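Local coordinates for protein mannitol dehydrogenase (Helicobacter pylori, PDB 3TWO) that probably catalyses the NADP(H)-dependent interconversion of cinnamyl alcohols and the corresponding aldehydes as a zinc-containing medium-chain dehydrogenase, at residues C90-C95 / N134-D139. Numbering follows the deposited sequence.
With ZN (zinc ion), chain H.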
loop_
_atom_site.group_PDB
_atom_site.type_symbol
_atom_site.label_atom_id
_atom_site.label_comp_id
_atom_site.label_asym_id
_atom_site.label_seq_id
_atom_site.Cartn_x
_atom_site.Cartn_y
_atom_site.Cartn_z
ATOM N N CYS B 90 13.567 0.626 21.174
ATOM C CA CYS B 90 13.459 1.942 20.537
ATOM C C CYS B 90 12.701 3.036 21.279
ATOM O O CYS B 90 12.777 4.216 20.851
ATOM C CB CYS B 90 12.797 1.787 19.146
ATOM S SG CYS B 90 13.826 0.754 18.096
ATOM N N PHE B 91 11.923 2.680 22.315
ATOM C CA PHE B 91 11.263 3.737 23.098
ATOM C C PHE B 91 11.234 3.386 24.581
ATOM O O PHE B 91 11.290 2.205 24.927
ATOM C CB PHE B 91 9.856 4.082 22.577
ATOM C CG PHE B 91 8.983 2.870 22.425
ATOM C CD1 PHE B 91 8.239 2.398 23.493
ATOM C CD2 PHE B 91 8.932 2.182 21.212
ATOM C CE1 PHE B 91 7.438 1.256 23.362
ATOM C CE2 PHE B 91 8.124 1.072 21.065
ATOM C CZ PHE B 91 7.382 0.604 22.158
ATOM N N VAL B 92 11.162 4.412 25.430
ATOM C CA VAL B 92 11.297 4.254 26.865
ATOM C C VAL B 92 10.100 4.799 27.646
ATOM O O VAL B 92 10.086 4.780 28.898
ATOM C CB VAL B 92 12.556 4.987 27.397
ATOM C CG1 VAL B 92 13.777 4.391 26.824
ATOM C CG2 VAL B 92 12.498 6.535 27.052
ATOM N N ASN B 93 9.107 5.294 26.943
ATOM C CA ASN B 93 7.903 5.857 27.603
ATOM C C ASN B 93 6.831 6.189 26.570
ATOM O O ASN B 93 7.174 6.270 25.375
ATOM C CB ASN B 93 8.249 7.122 28.390
ATOM C CG ASN B 93 7.518 7.172 29.733
ATOM O OD1 ASN B 93 6.487 6.532 29.892
ATOM N ND2 ASN B 93 8.115 7.841 30.734
ATOM N N SER B 94 5.559 6.319 27.021
ATOM C CA SER B 94 4.421 6.748 26.200
ATOM C C SER B 94 3.299 7.199 27.128
ATOM O O SER B 94 3.469 7.136 28.330
ATOM C CB SER B 94 3.937 5.636 25.238
ATOM O OG SER B 94 3.419 4.504 25.939
ATOM N N CYS B 95 2.143 7.606 26.591
ATOM C CA CYS B 95 1.186 8.369 27.433
ATOM C C CYS B 95 0.353 7.386 28.272
ATOM O O CYS B 95 -0.119 7.737 29.341
ATOM C CB CYS B 95 0.253 9.308 26.624
ATOM S SG CYS B 95 -1.180 8.429 25.894
ATOM N N ASN B 134 26.829 3.879 29.472
ATOM C CA ASN B 134 27.062 2.864 30.490
ATOM C C ASN B 134 25.814 2.508 31.281
ATOM O O ASN B 134 25.806 1.512 31.997
ATOM C CB ASN B 134 28.232 3.251 31.437
ATOM C CG ASN B 134 27.964 4.531 32.248
ATOM O OD1 ASN B 134 28.595 4.773 33.300
ATOM N ND2 ASN B 134 27.077 5.357 31.772
ATOM N N ASN B 135 24.768 3.333 31.181
ATOM C CA ASN B 135 23.555 3.036 31.920
ATOM C C ASN B 135 22.385 3.753 31.280
ATOM O O ASN B 135 22.597 4.596 30.399
ATOM C CB ASN B 135 23.716 3.423 33.429
ATOM C CG ASN B 135 23.901 4.915 33.642
ATOM O OD1 ASN B 135 23.280 5.742 32.965
ATOM N ND2 ASN B 135 24.734 5.282 34.635
ATOM N N ILE B 136 21.174 3.445 31.744
ATOM C CA ILE B 136 19.966 4.072 31.232
ATOM C C ILE B 136 18.900 3.895 32.320
ATOM O O ILE B 136 18.949 2.889 33.108
ATOM C CB ILE B 136 19.514 3.494 29.854
ATOM C CG1 ILE B 136 18.492 4.425 29.192
ATOM C CG2 ILE B 136 18.951 2.076 29.968
ATOM C CD1 ILE B 136 18.134 4.057 27.790
ATOM N N VAL B 137 17.996 4.879 32.423
ATOM C CA VAL B 137 16.912 4.862 33.433
ATOM C C VAL B 137 15.583 4.747 32.680
ATOM O O VAL B 137 15.265 5.637 31.900
ATOM C CB VAL B 137 16.916 6.175 34.337
ATOM C CG1 VAL B 137 15.831 6.126 35.418
ATOM C CG2 VAL B 137 18.281 6.380 34.990
ATOM N N VAL B 138 14.833 3.661 32.884
ATOM C CA VAL B 138 13.645 3.378 32.093
ATOM C C VAL B 138 12.436 3.037 32.981
ATOM O O VAL B 138 12.580 2.251 33.935
ATOM C CB VAL B 138 13.904 2.197 31.109
ATOM C CG1 VAL B 138 12.698 1.981 30.209
ATOM C CG2 VAL B 138 15.150 2.452 30.259
ATOM N N ASP B 139 11.267 3.645 32.675
ATOM C CA ASP B 139 9.979 3.250 33.305
ATOM C C ASP B 139 9.805 1.709 33.125
ATOM O O ASP B 139 10.045 1.186 32.019
ATOM C CB ASP B 139 8.812 3.987 32.652
ATOM C CG ASP B 139 7.451 3.637 33.293
ATOM O OD1 ASP B 139 6.988 2.515 33.097
ATOM O OD2 ASP B 139 6.845 4.475 34.009
HETATM ZN ZN ZN H . -0.334 6.951 24.243
#
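V92 meets V138 with the two side chains crossed at about a right angle. CG1 of V138, anti to its own backbone N (chi1 -175°), lies 4.1 Å from CB of V92, while CG2 of V138 is 4.2 Å from CG1 of V92. V92 CG1 also lies 4.5 Å from CD1 of I136, a looser contact with the tip of an extended side chain on the same face of strand 135-139 as V138. The carbonyl O of V92 is 4.0 Å from both V138 CG1 and D139 CB. No hydrogen bond links the two segments; they meet by van der Waals contact. The chain turns a corner at V92, and beyond it the amide of S94 makes a weak hydrogen bond to N93 OD1, which also accepts one from K96 NZ; D139 OD1 is hydrogen-bonded to N141 ND2. Backbone bonds from V92 and N93 to V113 pair this strand with 113-114, whereas strand 135-139 runs antiparallel to 31-40 in the main sheet. Past S94, C95 SG binds a zinc ion at 2.4 Å, with C98, C101 and C109 completing the four-cysteine site. The packing joins the GroES-like sheet to the structural-zinc lobe characteristic of zinc-containing medium-chain alcohol dehydrogenases.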